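Local coordinates for odorant binding protein (AGAP010409-PA) (PDB 3L4A), which probably binds small odorant molecules as a secreted, mainly helical carrier of the PBP/GOBP family in the mosquito Anopheles gambiae, at residues A62-L67 / D72-F77. Residues are numbered along the deposited sequence; the frame is centred on the assembly and turned at random. Where two conformers were deposited one is given.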
ATOM      1  N   ALA A  62      -0.541   7.412   8.523  1.00 13.52           N
ATOM      2  CA  ALA A  62      -1.448   7.604   7.393  1.00 13.81           C
ATOM      3  C   ALA A  62      -2.262   6.342   7.108  1.00 11.53           C
ATOM      4  O   ALA A  62      -3.460   6.399   6.856  1.00 12.41           O
ATOM      5  CB  ALA A  62      -0.675   8.031   6.161  1.00 13.04           C
ATOM      6  N   ASN A  63      -1.604   5.189   7.155  1.00 11.11           N
ATOM      7  CA  ASN A  63      -2.317   3.927   6.985  1.00  9.52           C
ATOM      8  C   ASN A  63      -3.296   3.615   8.122  1.00  9.09           C
ATOM      9  O   ASN A  63      -4.393   3.110   7.896  1.00 10.97           O
ATOM     10  CB  ASN A  63      -1.327   2.788   6.742  1.00  9.33           C
ATOM     11  CG  ASN A  63      -0.819   2.779   5.324  1.00 10.31           C
ATOM     12  OD1 ASN A  63      -1.467   2.225   4.430  1.00 10.99           O
ATOM     13  ND2 ASN A  63       0.320   3.416   5.091  1.00 11.51           N
ATOM     14  N   TRP A  64      -2.901   3.930   9.353  1.00 10.10           N
ATOM     15  CA  TRP A  64      -3.790   3.779  10.497  1.00  9.39           C
ATOM     16  C   TRP A  64      -5.058   4.584  10.249  1.00  9.45           C
ATOM     17  O   TRP A  64      -6.162   4.097  10.449  1.00 11.83           O
ATOM     18  CB  TRP A  64      -3.074   4.282  11.755  1.00 11.16           C
ATOM     19  CG  TRP A  64      -3.906   4.301  13.010  1.00 10.18           C
ATOM     20  CD1 TRP A  64      -4.455   5.404  13.616  1.00 11.82           C
ATOM     21  CD2 TRP A  64      -4.251   3.183  13.832  1.00  8.18           C
ATOM     22  NE1 TRP A  64      -5.128   5.032  14.747  1.00 13.24           N
ATOM     23  CE2 TRP A  64      -5.023   3.676  14.907  1.00 11.01           C
ATOM     24  CE3 TRP A  64      -3.992   1.812  13.761  1.00  9.32           C
ATOM     25  CZ2 TRP A  64      -5.526   2.848  15.902  1.00 12.55           C
ATOM     26  CZ3 TRP A  64      -4.497   0.989  14.750  1.00 13.93           C
ATOM     27  CH2 TRP A  64      -5.259   1.511  15.808  1.00 11.14           C
ATOM     28  N   GLU A  65      -4.887   5.810   9.781  1.00 11.62           N
ATOM     29  CA  GLU A  65      -6.034   6.664   9.502  1.00 11.43           C
ATOM     30  C   GLU A  65      -6.855   6.137   8.324  1.00 12.99           C
ATOM     31  O   GLU A  65      -8.076   6.288   8.298  1.00 17.93           O
ATOM     32  CB  GLU A  65      -5.571   8.101   9.267  1.00 12.70           C
ATOM     33  CG  GLU A  65      -5.024   8.753  10.527  1.00 12.02           C
ATOM     34  CD  GLU A  65      -4.403  10.120  10.273  1.00 16.75           C
ATOM     35  OE1 GLU A  65      -4.655  10.715   9.206  1.00 26.47           O
ATOM     36  OE2 GLU A  65      -3.661  10.605  11.153  1.00 13.49           O
ATOM     37  N   ASN A  66      -6.189   5.488   7.375  1.00 13.36           N
ATOM     38  CA  ASN A  66      -6.875   4.923   6.209  1.00 13.22           C
ATOM     39  C   ASN A  66      -7.617   3.626   6.543  1.00 15.66           C
ATOM     40  O   ASN A  66      -8.366   3.099   5.717  1.00 19.00           O
ATOM     41  CB  ASN A  66      -5.871   4.705   5.074  1.00 12.99           C
ATOM     42  CG  ASN A  66      -6.541   4.534   3.716  1.00 11.02           C
ATOM     43  OD1 ASN A  66      -7.491   5.243   3.388  1.00 17.92           O
ATOM     44  ND2 ASN A  66      -6.037   3.593   2.920  1.00 12.82           N
ATOM     45  N   LEU A  67      -7.413   3.129   7.759  1.00 13.64           N
ATOM     46  CA  LEU A  67      -8.084   1.937   8.264  1.00 15.91           C
ATOM     47  C   LEU A  67      -9.260   2.302   9.171  1.00 15.05           C
ATOM     48  O   LEU A  67      -9.692   1.502  10.008  1.00 17.49           O
ATOM     49  CB  LEU A  67      -7.092   1.054   9.030  1.00 11.96           C
ATOM     50  CG  LEU A  67      -6.076   0.342   8.137  1.00 13.11           C
ATOM     51  CD1 LEU A  67      -4.916  -0.182   8.966  1.00 14.70           C
ATOM     52  CD2 LEU A  67      -6.743  -0.791   7.379  1.00 13.53           C
ATOM     53  N   ASP A  72      -4.116   8.867  17.134  1.00 10.62           N
ATOM     54  CA  ASP A  72      -2.742   8.366  17.043  1.00  8.18           C
ATOM     55  C   ASP A  72      -2.772   6.845  16.940  1.00  8.63           C
ATOM     56  O   ASP A  72      -3.501   6.186  17.672  1.00  9.60           O
ATOM     57  CB  ASP A  72      -1.938   8.705  18.306  1.00 10.03           C
ATOM     58  CG  ASP A  72      -1.574  10.179  18.416  1.00 17.63           C
ATOM     59  OD1 ASP A  72      -1.775  10.950  17.457  1.00 16.57           O
ATOM     60  OD2 ASP A  72      -1.074  10.565  19.492  1.00 12.07           O
ATOM     61  N   ALA A  73      -1.957   6.286  16.050  1.00  8.53           N
ATOM     62  CA  ALA A  73      -1.885   4.831  15.901  1.00  8.96           C
ATOM     63  C   ALA A  73      -1.529   4.130  17.217  1.00  9.91           C
ATOM     64  O   ALA A  73      -0.685   4.623  17.969  1.00  9.99           O
ATOM     65  CB  ALA A  73      -0.856   4.479  14.846  1.00  9.78           C
ATOM     66  N   ASP A  74      -2.155   2.980  17.478  1.00  7.76           N
ATOM     67  CA  ASP A  74      -1.778   2.137  18.613  1.00  9.20           C
ATOM     68  C   ASP A  74      -0.287   1.837  18.516  1.00 11.13           C
ATOM     69  O   ASP A  74       0.231   1.570  17.430  1.00  9.02           O
ATOM     70  CB  ASP A  74      -2.498   0.785  18.573  1.00 10.71           C
ATOM     71  CG  ASP A  74      -3.983   0.870  18.865  1.00 16.21           C
ATOM     72  OD1 ASP A  74      -4.494   1.942  19.247  1.00 15.61           O
ATOM     73  OD2 ASP A  74      -4.653  -0.178  18.715  1.00 19.13           O
ATOM     74  N   GLU A  75       0.395   1.822  19.655  1.00  9.24           N
ATOM     75  CA  GLU A  75       1.812   1.517  19.678  0.60  8.16           C
ATOM     76  C   GLU A  75       2.125   0.139  19.090  1.00  8.75           C
ATOM     77  O   GLU A  75       3.117  -0.018  18.381  1.00  9.68           O
ATOM     78  CB  GLU A  75       2.350   1.614  21.112  0.60 11.42           C
ATOM     79  CG  GLU A  75       3.836   1.337  21.231  0.60  9.49           C
ATOM     80  CD  GLU A  75       4.269   1.044  22.657  0.60 22.34           C
ATOM     81  OE1 GLU A  75       3.443   1.202  23.581  0.60 15.87           O
ATOM     82  OE2 GLU A  75       5.437   0.649  22.850  0.60 17.92           O
ATOM     83  N   GLU A  76       1.284  -0.851  19.384  1.00 10.29           N
ATOM     84  CA  GLU A  76       1.551  -2.201  18.885  1.00  8.78           C
ATOM     85  C   GLU A  76       1.357  -2.296  17.378  1.00  9.15           C
ATOM     86  O   GLU A  76       2.004  -3.109  16.735  1.00  8.92           O
ATOM     87  CB  GLU A  76       0.717  -3.261  19.621  1.00 13.70           C
ATOM     88  CG  GLU A  76      -0.775  -3.115  19.497  1.00 18.47           C
ATOM     89  CD  GLU A  76      -1.389  -2.321  20.645  1.00 26.57           C
ATOM     90  OE1 GLU A  76      -2.414  -2.784  21.187  1.00 27.85           O
ATOM     91  OE2 GLU A  76      -0.855  -1.243  21.011  1.00 17.28           O
ATOM     92  N   PHE A  77       0.476  -1.468  16.818  1.00  8.72           N
ATOM     93  CA  PHE A  77       0.298  -1.413  15.363  1.00  8.31           C
ATOM     94  C   PHE A  77       1.572  -0.868  14.717  1.00  8.55           C
ATOM     95  O   PHE A  77       2.094  -1.424  13.744  1.00  9.30           O
ATOM     96  CB  PHE A  77      -0.909  -0.527  15.028  1.00  9.10           C
ATOM     97  CG  PHE A  77      -1.103  -0.265  13.557  1.00  8.50           C
ATOM     98  CD1 PHE A  77      -0.483   0.814  12.938  1.00  8.70           C
ATOM     99  CD2 PHE A  77      -1.937  -1.076  12.800  1.00  9.56           C
ATOM    100  CE1 PHE A  77      -0.676   1.068  11.583  1.00  9.27           C
ATOM    101  CE2 PHE A  77      -2.132  -0.823  11.454  1.00 10.13           C
ATOM    102  CZ  PHE A  77      -1.502   0.244  10.847  1.00 11.23           C
TER
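Trp64 and Ala73 mark the closest approach of the two backbones, 5.8 Å between their CA atoms. Trp64 lies in the final turn of helix 60-66, whereas Ala73 is in extended chain just ahead of the N-cap residue Asp74, which immediately precedes helix 75-87 and makes no side-chain capping bond. Trp64 contributes the largest share, 127 of the 294 Å² buried here; its CG, anti to the backbone N (chi1 175°), carries the indole across to the 72-77 backbone. Ala73 CA stands 3.3 Å from the centroid of the five-membered ring and only 3° off its normal, a CH-pi contact squarely over the face; Ala73 CB adds an apolar touch at Trp64 CG, 3.6 Å away. The Asp74 backbone N continues over the same face, and the carboxylate crosses the far end of the six-membered ring, tilted against it, with Asp74 CG 3.4 Å from Trp64 CH2. Trp64 also turns its benzo edge into the face of Phe77: centroids 4.9 Å apart and planes at 63° define an edge-to-face pair, in which Trp64 CE3 sits 3.5 Å above the centre of the Phe77 ring. One face of the indole is thus covered by the extended chain, while its benzo edge abuts Phe77 in the first turn of the next helix. NE1 is fixed by a hydrogen bond to Asp71 OD1, in the short linker. Leu67 CD1 approaches Phe77 CE2 obliquely at 3.8 Å, extending the apolar cluster. The contact therefore packs the two ends of the loop joining helices 60-66 and 75-87 against each other, a helix-loop-helix junction near the surface of the mainly helical PBP/GOBP fold. Gln61 OE1 receives the Ala73 N-H, and Leu67 and Phe77 both touch helix 108-117 at Asp110.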